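Local coordinates for cell wall surface anchor family protein (Streptococcus agalactiae serogroup V, PDB 3PG2), which probably serves as a calcium-binding backbone subunit of a pilus, anchored to the peptidoglycan of the streptococcal cell wall, at residues Asp5-Asp10 with Thr36-Leu41; Ala21-Gly26 with Ser138-Lys143; Gly42-Phe47 with Tyr158-Asp163; Asp75-Ile80 with Lys101-Leu106; Gly263-Tyr268 with Glu287-Gln292. All coordinates share one frame; numbering follows the deposited sequence.

Interaction 1. Residues Asp5-Asp10 with Thr36-Leu41. With CA (calcium ion), chain C.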
# COMPACT_ATOMS: atom_id res chain seq x y z
N ASP A 5 -26.88 17.18 8.75
CA ASP A 5 -26.97 15.71 9.01
C ASP A 5 -26.42 14.90 7.83
O ASP A 5 -26.29 13.67 7.92
CB ASP A 5 -28.43 15.32 9.30
CG ASP A 5 -28.57 13.95 9.94
OD1 ASP A 5 -27.68 13.53 10.72
OD2 ASP A 5 -29.61 13.28 9.68
N GLU A 6 -26.11 15.58 6.72
CA GLU A 6 -25.70 14.87 5.50
C GLU A 6 -24.27 14.29 5.61
O GLU A 6 -23.50 14.74 6.45
CB GLU A 6 -25.88 15.77 4.28
CG GLU A 6 -27.34 16.13 4.04
CD GLU A 6 -27.53 17.26 3.04
OE1 GLU A 6 -26.77 17.34 2.05
OE2 GLU A 6 -28.45 18.07 3.25
N PRO A 7 -23.94 13.25 4.81
CA PRO A 7 -22.70 12.49 5.09
C PRO A 7 -21.41 13.27 4.89
O PRO A 7 -21.27 13.99 3.89
CB PRO A 7 -22.76 11.33 4.09
CG PRO A 7 -24.21 11.19 3.73
CD PRO A 7 -24.80 12.58 3.82
N LYS A 8 -20.49 13.13 5.84
CA LYS A 8 -19.10 13.58 5.68
C LYS A 8 -18.32 12.30 5.41
O LYS A 8 -18.66 11.26 5.95
CB LYS A 8 -18.61 14.26 6.97
CG LYS A 8 -19.02 15.74 7.10
CD LYS A 8 -20.50 15.93 7.07
CE LYS A 8 -20.90 17.38 7.01
NZ LYS A 8 -22.19 17.54 6.26
N THR A 9 -17.28 12.39 4.58
CA THR A 9 -16.51 11.20 4.19
C THR A 9 -15.01 11.39 4.40
O THR A 9 -14.50 12.52 4.45
CB THR A 9 -16.76 10.80 2.71
OG1 THR A 9 -16.62 11.96 1.87
CG2 THR A 9 -18.15 10.18 2.52
N ASP A 10 -14.31 10.28 4.53
CA ASP A 10 -12.87 10.30 4.74
C ASP A 10 -12.31 8.94 4.34
O ASP A 10 -13.03 7.96 4.35
CB ASP A 10 -12.51 10.59 6.23
CG ASP A 10 -11.01 10.56 6.47
OD1 ASP A 10 -10.26 11.06 5.62
OD2 ASP A 10 -10.54 9.99 7.49
N THR A 36 -19.81 9.30 7.79
CA THR A 36 -20.79 9.45 8.86
C THR A 36 -22.14 8.91 8.42
O THR A 36 -22.46 8.88 7.23
CB THR A 36 -20.94 10.92 9.34
OG1 THR A 36 -21.37 11.74 8.24
CG2 THR A 36 -19.60 11.45 9.90
N ILE A 37 -22.95 8.48 9.40
CA ILE A 37 -24.27 7.94 9.14
C ILE A 37 -25.28 9.01 9.52
O ILE A 37 -25.35 9.41 10.68
CB ILE A 37 -24.58 6.70 10.03
CG1 ILE A 37 -23.46 5.65 9.95
CG2 ILE A 37 -25.94 6.10 9.65
CD1 ILE A 37 -23.47 4.87 8.66
N PRO A 38 -26.05 9.50 8.54
CA PRO A 38 -27.16 10.44 8.78
C PRO A 38 -28.18 9.86 9.77
O PRO A 38 -28.53 8.69 9.66
CB PRO A 38 -27.82 10.55 7.40
CG PRO A 38 -26.65 10.30 6.44
CD PRO A 38 -25.88 9.20 7.10
N ALA A 39 -28.68 10.67 10.71
CA ALA A 39 -29.78 10.22 11.57
C ALA A 39 -31.02 9.83 10.76
O ALA A 39 -31.78 8.96 11.17
CB ALA A 39 -30.15 11.30 12.60
N ASN A 40 -31.21 10.46 9.61
CA ASN A 40 -32.37 10.14 8.76
C ASN A 40 -32.02 9.24 7.55
O ASN A 40 -32.62 9.37 6.48
CB ASN A 40 -32.98 11.43 8.27
CG ASN A 40 -32.08 12.12 7.33
OD1 ASN A 40 -30.87 12.17 7.55
ND2 ASN A 40 -32.63 12.64 6.25
N LEU A 41 -31.06 8.34 7.73
CA LEU A 41 -30.62 7.43 6.67
C LEU A 41 -31.80 6.66 6.08
O LEU A 41 -31.83 6.36 4.89
CB LEU A 41 -29.57 6.45 7.21
CG LEU A 41 -29.00 5.42 6.23
CD1 LEU A 41 -28.14 6.13 5.18
CD2 LEU A 41 -28.20 4.35 7.00
CA CA C . -8.17 9.97 6.65
O HOH W 1 -24.10 12.27 8.73
O HOH W 2 -7.35 11.65 5.08
O HOH W 3 -7.75 11.33 8.55
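Strand 9-13 is preceded by an extended N-terminal lead-in, Asp5 to Lys8, which runs roughly antiparallel to the loop Thr36-Leu41 and is fastened to it at both ends. At the outer end, the Asp5 carboxylate meets two successive amides of the type I beta turn Pro38-Leu41. Ala39 N gives a nearly straight bond (3.0 Å, 169° at the hydrogen) to Asp5 OD1, which accepts it on its syn lone pair, while Asn40 N reaches Asp5 OD2 at 3.2 Å. Asp5 CG stands anti to the backbone N (chi1 -164°), which carries the short acid across to the turn; an aspartate suits the place because its two oxygens can serve neighbouring N-H groups.

Further in, this edge pairing leads toward the five-stranded antiparallel sheet in which 9-13 lies beside 29-35. Thr36 N donates to Lys8 O (2.9 Å), and Lys8 N returns a bond to Thr36 OG1 (2.9 Å), a side-chain oxygen standing in for a backbone acceptor. A water 2.8 Å from Thr36 OG1 is hydrogen-bonded to it and donates to Asp5 O. Between these polar ends the rings of Pro7 and Pro38 cross at about a right angle, CG to CG 3.8 Å, and both also pack on Tyr44. Beyond the contact, Asp10 chelates a calcium ion through OD1 (2.6 Å) and OD2, in a site shared with Lys11, Asp12 and Asp19.

Interaction 2. Residues Ala21-Gly26 with Ser138-Lys143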
# COMPACT_ATOMS: atom_id res chain seq x y z
N ALA A 21 1.27 5.29 4.92
CA ALA A 21 1.98 4.04 5.24
C ALA A 21 2.93 3.60 4.13
O ALA A 21 2.69 3.88 2.94
CB ALA A 21 1.00 2.92 5.57
N GLY A 22 3.98 2.89 4.52
CA GLY A 22 4.95 2.32 3.57
C GLY A 22 4.92 0.80 3.57
O GLY A 22 4.87 0.17 4.63
N TYR A 23 4.97 0.22 2.37
CA TYR A 23 4.88 -1.22 2.17
C TYR A 23 5.87 -1.78 1.16
O TYR A 23 6.23 -1.12 0.20
CB TYR A 23 3.48 -1.62 1.69
CG TYR A 23 2.41 -1.39 2.72
CD1 TYR A 23 2.27 -2.26 3.80
CD2 TYR A 23 1.55 -0.30 2.63
CE1 TYR A 23 1.25 -2.05 4.76
CE2 TYR A 23 0.54 -0.08 3.58
CZ TYR A 23 0.41 -0.96 4.63
OH TYR A 23 -0.58 -0.74 5.56
N THR A 24 6.25 -3.03 1.39
CA THR A 24 6.91 -3.84 0.39
C THR A 24 5.87 -4.25 -0.66
O THR A 24 4.74 -4.59 -0.33
CB THR A 24 7.51 -5.07 1.06
OG1 THR A 24 8.57 -4.63 1.92
CG2 THR A 24 8.07 -6.08 0.03
N ILE A 25 6.28 -4.25 -1.94
CA ILE A 25 5.40 -4.66 -3.04
C ILE A 25 4.87 -6.07 -2.81
O ILE A 25 5.65 -6.96 -2.43
CB ILE A 25 6.13 -4.52 -4.41
CG1 ILE A 25 6.28 -3.02 -4.76
CG2 ILE A 25 5.41 -5.33 -5.52
CD1 ILE A 25 7.04 -2.75 -6.10
N GLY A 26 3.56 -6.25 -2.98
CA GLY A 26 2.87 -7.54 -2.72
C GLY A 26 2.31 -7.79 -1.32
O GLY A 26 1.55 -8.76 -1.11
N SER A 138 -5.80 -4.55 -0.45
CA SER A 138 -5.06 -3.97 -1.56
C SER A 138 -3.59 -4.37 -1.44
O SER A 138 -3.12 -4.68 -0.35
CB SER A 138 -5.13 -2.45 -1.40
OG SER A 138 -4.58 -1.80 -2.53
N THR A 139 -2.86 -4.34 -2.56
CA THR A 139 -1.39 -4.34 -2.54
C THR A 139 -0.83 -3.19 -3.36
O THR A 139 -1.53 -2.57 -4.17
CB THR A 139 -0.77 -5.65 -3.10
OG1 THR A 139 -1.09 -5.76 -4.50
CG2 THR A 139 -1.27 -6.86 -2.35
N ILE A 140 0.45 -2.88 -3.14
CA ILE A 140 1.19 -2.07 -4.09
C ILE A 140 1.79 -3.11 -5.02
O ILE A 140 2.38 -4.11 -4.57
CB ILE A 140 2.34 -1.25 -3.45
CG1 ILE A 140 1.80 -0.32 -2.34
CG2 ILE A 140 3.08 -0.43 -4.53
CD1 ILE A 140 2.89 0.50 -1.58
N ASN A 141 1.62 -2.87 -6.31
CA ASN A 141 2.11 -3.79 -7.34
C ASN A 141 3.41 -3.30 -8.00
O ASN A 141 3.96 -2.26 -7.64
CB ASN A 141 1.00 -4.09 -8.36
CG ASN A 141 0.54 -2.86 -9.15
OD1 ASN A 141 1.37 -2.12 -9.67
ND2 ASN A 141 -0.79 -2.66 -9.26
N GLU A 142 3.89 -4.08 -8.98
CA GLU A 142 5.13 -3.81 -9.68
C GLU A 142 5.14 -2.51 -10.49
O GLU A 142 6.18 -2.11 -11.00
CB GLU A 142 5.51 -5.00 -10.59
CG GLU A 142 4.61 -5.22 -11.82
CD GLU A 142 3.32 -5.97 -11.52
OE1 GLU A 142 3.04 -6.33 -10.35
OE2 GLU A 142 2.56 -6.21 -12.48
N LYS A 143 3.98 -1.86 -10.64
CA LYS A 143 3.92 -0.67 -11.50
C LYS A 143 4.17 0.63 -10.73
O LYS A 143 4.15 1.72 -11.29
CB LYS A 143 2.60 -0.62 -12.27
CG LYS A 143 2.37 -1.91 -13.12
CD LYS A 143 1.10 -1.90 -13.93
CE LYS A 143 -0.14 -2.11 -13.03
NZ LYS A 143 -1.40 -2.07 -13.82
O HOH W 4 1.94 -3.91 -0.88
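Ile140, Ile25 and Gly26 carry this contact, in which the loop after strand 20-22 passes across the end of strand 132-140. Gly26 N donates to Ile140 O (2.9 Å, 157° at the hydrogen). At phi 90° a beta carbon on residue 26 would press on the carbonyl oxygen before it, and glycine has none. Ile25 covers the same acceptor: Ile25 CG2 lies 3.4 Å from Ile140 O, that methyl being placed anti to the backbone N, while CD1 extends toward Asn141 O. Ile140 answers with both branches: CG2 lies 4.1 Å from Ile25 CG1, and CD1 meets Tyr23 CB at 3.9 Å, near the edge of the tyrosine ring. A water accepts from Ile140 N and donates to Thr24 O, so both backbone polar groups of Ile140 have partners in this buried spot. Branched aliphatic chains suit a site with neighbours on several sides: Ile25 also packs on Ala217 and Ala221 of helix 216-221, and both isoleucines touch Thr181 of strand 178-189.

Interaction 3. Residues Gly42-Phe47 with Tyr158-Asp163. With CA (calcium ion), chain D.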
# COMPACT_ATOMS: atom_id res chain seq x y z
N GLY A 42 -32.77 6.35 6.94
CA GLY A 42 -34.01 5.69 6.51
C GLY A 42 -34.64 6.33 5.29
O GLY A 42 -35.25 5.62 4.49
N ASP A 43 -34.48 7.65 5.13
CA ASP A 43 -35.08 8.41 4.03
C ASP A 43 -34.33 8.30 2.70
O ASP A 43 -34.86 8.67 1.65
CB ASP A 43 -35.13 9.91 4.37
CG ASP A 43 -36.13 10.24 5.43
OD1 ASP A 43 -37.05 9.42 5.67
OD2 ASP A 43 -35.99 11.32 6.05
N TYR A 44 -33.10 7.80 2.73
CA TYR A 44 -32.21 7.94 1.58
C TYR A 44 -32.64 7.11 0.37
O TYR A 44 -33.04 5.95 0.52
CB TYR A 44 -30.76 7.63 1.98
CG TYR A 44 -30.05 8.82 2.60
CD1 TYR A 44 -30.63 9.52 3.66
CD2 TYR A 44 -28.79 9.23 2.14
CE1 TYR A 44 -29.99 10.60 4.24
CE2 TYR A 44 -28.14 10.33 2.73
CZ TYR A 44 -28.75 11.00 3.79
OH TYR A 44 -28.14 12.09 4.38
N GLU A 45 -32.53 7.72 -0.81
CA GLU A 45 -32.90 7.09 -2.06
C GLU A 45 -31.68 6.64 -2.86
O GLU A 45 -31.80 5.96 -3.87
CB GLU A 45 -33.74 8.06 -2.89
CG GLU A 45 -35.11 8.36 -2.23
CD GLU A 45 -35.96 9.31 -3.04
OE1 GLU A 45 -35.42 10.10 -3.85
OE2 GLU A 45 -37.19 9.30 -2.84
N LYS A 46 -30.49 7.03 -2.39
CA LYS A 46 -29.26 6.59 -3.04
C LYS A 46 -28.13 6.74 -2.06
O LYS A 46 -28.08 7.72 -1.32
CB LYS A 46 -28.97 7.47 -4.26
CG LYS A 46 -27.89 6.95 -5.22
CD LYS A 46 -27.74 7.94 -6.38
CE LYS A 46 -26.45 7.70 -7.14
NZ LYS A 46 -26.61 6.62 -8.16
N PHE A 47 -27.20 5.77 -2.10
CA PHE A 47 -26.01 5.82 -1.27
C PHE A 47 -24.95 4.96 -1.94
O PHE A 47 -24.89 3.75 -1.73
CB PHE A 47 -26.30 5.33 0.15
CG PHE A 47 -25.31 5.80 1.16
CD1 PHE A 47 -25.60 6.90 1.97
CD2 PHE A 47 -24.09 5.14 1.32
CE1 PHE A 47 -24.68 7.34 2.91
CE2 PHE A 47 -23.17 5.58 2.27
CZ PHE A 47 -23.47 6.68 3.06
N TYR A 158 -24.94 10.61 -2.61
CA TYR A 158 -26.05 10.31 -1.69
C TYR A 158 -27.29 11.12 -2.03
O TYR A 158 -27.18 12.28 -2.43
CB TYR A 158 -25.63 10.58 -0.25
CG TYR A 158 -25.40 12.04 0.07
CD1 TYR A 158 -26.44 12.84 0.55
CD2 TYR A 158 -24.14 12.63 -0.09
CE1 TYR A 158 -26.24 14.19 0.86
CE2 TYR A 158 -23.93 13.98 0.22
CZ TYR A 158 -24.99 14.74 0.69
OH TYR A 158 -24.82 16.06 1.01
N ASP A 159 -28.46 10.50 -1.90
CA ASP A 159 -29.74 11.20 -2.07
C ASP A 159 -30.51 11.13 -0.75
O ASP A 159 -31.07 10.09 -0.43
CB ASP A 159 -30.50 10.56 -3.23
CG ASP A 159 -31.84 11.25 -3.52
OD1 ASP A 159 -32.38 11.92 -2.62
OD2 ASP A 159 -32.33 11.09 -4.64
N HIS A 160 -30.51 12.23 0.00
CA HIS A 160 -31.15 12.30 1.32
C HIS A 160 -32.63 12.68 1.28
O HIS A 160 -33.30 12.63 2.30
CB HIS A 160 -30.42 13.29 2.25
CG HIS A 160 -30.58 14.73 1.87
ND1 HIS A 160 -31.47 15.58 2.51
CD2 HIS A 160 -29.96 15.48 0.94
CE1 HIS A 160 -31.37 16.80 1.98
NE2 HIS A 160 -30.47 16.75 1.02
N THR A 161 -33.14 13.05 0.12
CA THR A 161 -34.52 13.52 0.02
C THR A 161 -35.47 12.37 -0.36
O THR A 161 -35.34 11.82 -1.46
CB THR A 161 -34.63 14.69 -0.98
OG1 THR A 161 -34.15 14.28 -2.28
CG2 THR A 161 -33.83 15.86 -0.50
N PRO A 162 -36.44 12.01 0.53
CA PRO A 162 -37.42 10.97 0.18
C PRO A 162 -38.59 11.52 -0.67
O PRO A 162 -39.77 11.38 -0.31
CB PRO A 162 -37.91 10.47 1.54
CG PRO A 162 -37.77 11.74 2.45
CD PRO A 162 -36.64 12.54 1.90
N ASP A 163 -38.24 12.14 -1.79
CA ASP A 163 -39.20 12.87 -2.61
C ASP A 163 -39.49 12.21 -3.96
O ASP A 163 -40.18 12.80 -4.79
CB ASP A 163 -38.70 14.31 -2.82
CG ASP A 163 -37.34 14.37 -3.51
OD1 ASP A 163 -36.77 13.30 -3.84
OD2 ASP A 163 -36.82 15.49 -3.72
CA CA D . -34.48 12.33 -3.74
O HOH W 5 -33.93 13.59 4.47
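A calcium site closes the end of an antiparallel strand pair, where Glu45, on the segment leading into strand 46-52, faces the loop after strand 155-159. Its CG, anti to the carbonyl carbon (chi1 -66°), starts an extended chain that takes Glu45 OE1 to the ion at 2.4 Å. Asp159 gives both carboxylate oxygens, Thr161 gives O and OG1, and Asp163 binds the calcium through OD1 at 2.5 Å; Ala165 and Asn167 complete the shell. Glu45 N to Asp159 O (2.8 Å) and Asp159 N to Lys46 O (2.9 Å) hold the scaffold. An Asx turn, Thr161 N to Asp159 OD1, bends the loop round the metal. Behind it one face of the Tyr44 ring takes His160 CA and CB, with CA 3.5 Å from the centroid, a CH-pi contact that suits a broad flat ring. Acidic residues fit this hard ion; Lys164 N bonds Glu45 OE2. With Glu45 OE1 and Asp159 OD2 3.3 Å apart, the carboxylates would probably repel one another without calcium, which likely stabilises this loop.

Interaction 4. Residues Asp75-Ile80 with Lys101-Leu106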
# COMPACT_ATOMS: atom_id res chain seq x y z
N ASP A 75 -24.80 -8.40 -0.88
CA ASP A 75 -25.91 -8.84 -1.71
C ASP A 75 -27.24 -8.85 -0.97
O ASP A 75 -28.28 -9.11 -1.56
CB ASP A 75 -25.61 -10.19 -2.40
CG ASP A 75 -24.58 -10.05 -3.51
OD1 ASP A 75 -24.53 -8.99 -4.18
OD2 ASP A 75 -23.79 -11.00 -3.70
N GLU A 76 -27.21 -8.53 0.32
CA GLU A 76 -28.43 -8.25 1.05
C GLU A 76 -28.64 -6.75 1.28
O GLU A 76 -29.69 -6.19 0.93
CB GLU A 76 -28.45 -8.98 2.40
CG GLU A 76 -29.71 -8.65 3.19
CD GLU A 76 -29.80 -9.37 4.53
OE1 GLU A 76 -28.78 -9.90 5.01
OE2 GLU A 76 -30.93 -9.39 5.09
N HIS A 77 -27.64 -6.10 1.88
CA HIS A 77 -27.69 -4.64 2.12
C HIS A 77 -27.00 -3.78 1.05
O HIS A 77 -27.32 -2.60 0.87
CB HIS A 77 -27.09 -4.30 3.51
CG HIS A 77 -27.68 -5.08 4.65
ND1 HIS A 77 -28.96 -4.86 5.13
CD2 HIS A 77 -27.16 -6.06 5.42
CE1 HIS A 77 -29.20 -5.69 6.13
NE2 HIS A 77 -28.12 -6.43 6.33
N TYR A 78 -26.05 -4.37 0.33
CA TYR A 78 -25.29 -3.62 -0.66
C TYR A 78 -24.79 -4.52 -1.79
O TYR A 78 -24.80 -5.74 -1.67
CB TYR A 78 -24.08 -2.95 0.01
CG TYR A 78 -23.06 -3.91 0.60
CD1 TYR A 78 -21.99 -4.39 -0.16
CD2 TYR A 78 -23.15 -4.32 1.93
CE1 TYR A 78 -21.04 -5.27 0.39
CE2 TYR A 78 -22.19 -5.18 2.49
CZ TYR A 78 -21.15 -5.66 1.70
OH TYR A 78 -20.20 -6.52 2.22
N THR A 79 -24.34 -3.91 -2.88
CA THR A 79 -23.72 -4.69 -3.94
C THR A 79 -22.36 -4.12 -4.32
O THR A 79 -22.13 -2.91 -4.25
CB THR A 79 -24.63 -4.83 -5.15
OG1 THR A 79 -24.83 -3.56 -5.75
CG2 THR A 79 -25.99 -5.34 -4.72
N ILE A 80 -21.45 -5.01 -4.70
CA ILE A 80 -20.11 -4.62 -5.10
C ILE A 80 -19.90 -4.81 -6.61
O ILE A 80 -20.31 -5.82 -7.19
CB ILE A 80 -19.06 -5.45 -4.33
CG1 ILE A 80 -19.07 -5.06 -2.84
CG2 ILE A 80 -17.67 -5.27 -4.93
CD1 ILE A 80 -18.28 -6.04 -1.95
N LYS A 101 -34.30 1.87 5.25
CA LYS A 101 -34.97 1.72 6.56
C LYS A 101 -34.42 0.58 7.42
O LYS A 101 -34.22 0.75 8.64
CB LYS A 101 -36.47 1.55 6.39
CG LYS A 101 -37.16 2.72 5.75
CD LYS A 101 -37.32 3.87 6.71
CE LYS A 101 -38.54 4.70 6.36
NZ LYS A 101 -39.73 3.82 6.19
N GLU A 102 -34.20 -0.59 6.81
CA GLU A 102 -33.66 -1.76 7.53
C GLU A 102 -32.28 -1.46 8.13
O GLU A 102 -31.99 -1.80 9.30
CB GLU A 102 -33.57 -2.95 6.58
CG GLU A 102 -33.14 -4.28 7.23
CD GLU A 102 -33.24 -5.45 6.26
OE1 GLU A 102 -34.36 -5.72 5.77
OE2 GLU A 102 -32.20 -6.09 5.99
N ILE A 103 -31.43 -0.83 7.33
CA ILE A 103 -30.10 -0.43 7.80
C ILE A 103 -30.21 0.55 8.97
O ILE A 103 -29.56 0.37 9.99
CB ILE A 103 -29.22 0.14 6.68
CG1 ILE A 103 -29.05 -0.91 5.57
CG2 ILE A 103 -27.86 0.58 7.25
CD1 ILE A 103 -28.34 -0.41 4.31
N ALA A 104 -31.06 1.57 8.81
CA ALA A 104 -31.30 2.56 9.86
C ALA A 104 -31.79 1.91 11.16
O ALA A 104 -31.36 2.30 12.24
CB ALA A 104 -32.27 3.62 9.40
N GLU A 105 -32.65 0.90 11.05
CA GLU A 105 -33.15 0.19 12.22
C GLU A 105 -32.00 -0.50 12.98
O GLU A 105 -32.03 -0.58 14.21
CB GLU A 105 -34.22 -0.83 11.82
CG GLU A 105 -35.11 -1.32 12.96
CD GLU A 105 -36.12 -0.27 13.44
OE1 GLU A 105 -36.18 0.84 12.86
OE2 GLU A 105 -36.87 -0.56 14.40
N LEU A 106 -30.99 -0.96 12.26
CA LEU A 106 -29.84 -1.58 12.92
C LEU A 106 -29.08 -0.62 13.83
O LEU A 106 -28.42 -1.07 14.76
CB LEU A 106 -28.88 -2.20 11.90
CG LEU A 106 -29.38 -3.35 11.03
CD1 LEU A 106 -28.28 -3.77 10.07
CD2 LEU A 106 -29.85 -4.52 11.87
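Glu102 OE2 lies between His77 CE1 and a second carboxylate, that of Glu76, and no hydrogen bond crosses between the segments. His77 CE1 comes to 3.0 Å from Glu102 OE2, with the imidazole and carboxylate planes 90° apart. The polarised C-H of an imidazole is a plausible electrostatic neighbour for the acid. Glu76 OE2 stands 3.6 Å from Glu102 OE2, the two carboxylates being turned 78° against each other. That proximity of like charges is probably eased by outside partners: Glu102 OE1 forms a salt bridge with Lys99, and Glu76 OE1 is hydrogen-bonded to Asn73. Glu102 reaches the histidine with CG anti to the backbone N (chi1 -175°) and an extended chain beyond.

The contact lays one side of helix 100-106 against the loop leading into strand 78-81, an outermost strand of a five-stranded antiparallel sheet in the Cna-B-like domain. Residues 102, 103 and 106 fall on the same side of the helix and all meet His77. Ile103 CG1 lies 4.0 Å from His77 ND1, and its CD1 approaches His77 CB at 4.2 Å. Leu106 CD1 is more distant, 4.5 Å from His77 CE1. Glu76 CG sits over the centre of the imidazole face, so this histidine, a flat ring with polar nitrogens and C-H edges, suits a place between an acid and aliphatic chains. Ile103 continues inward onto Ile67 and Leu41, while Leu106 packs on Leu72.

Interaction 5. Residues Gly263-Tyr268 with Glu287-Gln292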
# COMPACT_ATOMS: atom_id res chain seq x y z
N GLY A 263 9.23 10.19 4.60
CA GLY A 263 9.51 9.82 5.99
C GLY A 263 10.66 8.86 6.22
O GLY A 263 11.39 8.51 5.30
N THR A 264 10.78 8.41 7.48
CA THR A 264 11.95 7.71 8.00
C THR A 264 12.39 6.52 7.15
O THR A 264 11.58 5.66 6.83
CB THR A 264 11.63 7.19 9.40
OG1 THR A 264 11.08 8.26 10.17
CG2 THR A 264 12.89 6.61 10.08
N ALA A 265 13.68 6.47 6.81
CA ALA A 265 14.23 5.36 6.05
C ALA A 265 14.28 4.09 6.91
O ALA A 265 14.33 4.17 8.13
CB ALA A 265 15.66 5.72 5.55
N VAL A 266 14.27 2.94 6.25
CA VAL A 266 14.29 1.65 6.95
C VAL A 266 15.59 0.92 6.58
O VAL A 266 16.00 0.90 5.43
CB VAL A 266 13.05 0.79 6.56
CG1 VAL A 266 13.22 -0.69 6.97
CG2 VAL A 266 11.74 1.42 7.16
N THR A 267 16.20 0.30 7.59
CA THR A 267 17.42 -0.47 7.41
C THR A 267 17.11 -1.89 7.00
O THR A 267 16.25 -2.55 7.60
CB THR A 267 18.26 -0.45 8.71
OG1 THR A 267 18.59 0.89 9.03
CG2 THR A 267 19.54 -1.28 8.58
N TYR A 268 17.81 -2.37 5.98
CA TYR A 268 17.80 -3.79 5.65
C TYR A 268 19.24 -4.28 5.68
O TYR A 268 20.14 -3.48 5.90
CB TYR A 268 17.21 -4.00 4.28
CG TYR A 268 15.74 -3.66 4.21
CD1 TYR A 268 14.77 -4.65 4.37
CD2 TYR A 268 15.31 -2.35 4.02
CE1 TYR A 268 13.38 -4.34 4.31
CE2 TYR A 268 13.94 -2.03 3.94
CZ TYR A 268 12.99 -3.02 4.10
OH TYR A 268 11.64 -2.68 4.03
N GLU A 287 24.70 -3.60 5.93
CA GLU A 287 23.44 -2.85 6.05
C GLU A 287 23.26 -1.85 4.92
O GLU A 287 24.24 -1.36 4.34
CB GLU A 287 23.36 -2.12 7.39
CG GLU A 287 23.47 -3.03 8.59
CD GLU A 287 23.18 -2.33 9.89
OE1 GLU A 287 23.33 -1.09 9.97
OE2 GLU A 287 22.80 -3.04 10.86
N PHE A 288 22.01 -1.54 4.60
CA PHE A 288 21.70 -0.41 3.70
C PHE A 288 20.34 0.14 4.12
O PHE A 288 19.61 -0.53 4.84
CB PHE A 288 21.69 -0.86 2.23
CG PHE A 288 20.58 -1.82 1.88
CD1 PHE A 288 19.35 -1.34 1.39
CD2 PHE A 288 20.76 -3.20 2.01
CE1 PHE A 288 18.32 -2.22 1.05
CE2 PHE A 288 19.73 -4.11 1.67
CZ PHE A 288 18.50 -3.61 1.19
N THR A 289 20.01 1.34 3.67
CA THR A 289 18.69 1.90 3.98
C THR A 289 17.90 2.20 2.74
O THR A 289 18.48 2.54 1.69
CB THR A 289 18.77 3.21 4.81
OG1 THR A 289 19.61 4.14 4.14
CG2 THR A 289 19.28 2.95 6.23
N VAL A 290 16.58 2.06 2.86
CA VAL A 290 15.65 2.42 1.79
C VAL A 290 14.96 3.71 2.22
O VAL A 290 14.48 3.83 3.36
CB VAL A 290 14.63 1.29 1.50
CG1 VAL A 290 13.65 1.69 0.39
CG2 VAL A 290 15.36 -0.01 1.14
N SER A 291 14.95 4.70 1.33
CA SER A 291 14.35 5.99 1.62
C SER A 291 13.61 6.42 0.37
O SER A 291 13.61 5.71 -0.64
CB SER A 291 15.44 7.03 1.89
OG SER A 291 16.17 7.31 0.70
N GLN A 292 13.03 7.61 0.41
CA GLN A 292 12.33 8.15 -0.76
C GLN A 292 13.24 8.24 -1.99
O GLN A 292 12.78 8.11 -3.13
CB GLN A 292 11.72 9.51 -0.45
CG GLN A 292 11.06 10.16 -1.68
CD GLN A 292 10.27 11.41 -1.33
OE1 GLN A 292 10.80 12.36 -0.75
NE2 GLN A 292 9.00 11.42 -1.69
O HOH W 6 12.59 9.10 2.84
O HOH W 7 21.81 0.89 8.72
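Tyr268 and Phe288 form a hydrogen-bonded antiparallel pair: Tyr268 N donates to Phe288 O at 2.8 Å, and Phe288 N returns a bond to Tyr268 O. Val266 and Val290 make the next such pair, with Val290 N to Val266 O at 2.9 Å and a reciprocal bond from Val266 N. These belong to the beta hairpin of strands 266-274 and 286-290, at one margin of a four-stranded antiparallel sheet in the prealbumin-like domain; the short strand axes make an angle of 144°.

On the sheet face that bears these four residues, Phe288 CG sits between the backbone N and the carbonyl carbon (chi1 66°), which brings the ring alongside Tyr268 CB, 3.8 Å from the Phe288 centroid and over its face. The two rings are near parallel (21°) but slid so far, centroids 5.8 Å apart, that they barely overlap. Val290 CG2 meets Tyr268 CD2 at 3.7 Å. Large apolar groups suit the buried, inward-facing Tyr268, Phe288 and Val290: Leu253 touches both aromatics, Phe186 meets Phe288 edge-to-face, and the Tyr268 hydroxyl is bonded to Ala254 O.

The other face carries Thr267 and Thr289, the non-hydrogen-bonded pair, beta-branched residues at home in strands and polar enough for a partly exposed surface. Thr267 OG1 lies 3.5 Å from Thr289 CG2. Past the last strand bonds, a water donates to Gly263 O at 2.8 Å and accepts from Gln292 N.

Overall arrangement
Interactions 1, 3 and 4 cluster at one end of the elongated chain, their centres 11 to 15 Å apart and in mutual contact: Glu6 of interaction 1 reaches Tyr158 of interaction 3, and Leu41 packs on Ile103 of interaction 4. Interactions 3 and 4 share the sheet from strand 78-81 to strand 169-171, and 4 is nested within the chain loop closed by 3. Interaction 2 lies near the middle, its centre about 32 Å from that of interaction 1, which it crosses along the chain. Thr24 OG1 packs 4.2 Å from Tyr268 OH, linking it to interaction 5, last along the chain, in the prealbumin-like domain. The contacts thus span both domains of a rod-like molecule, consistent with a pilus subunit.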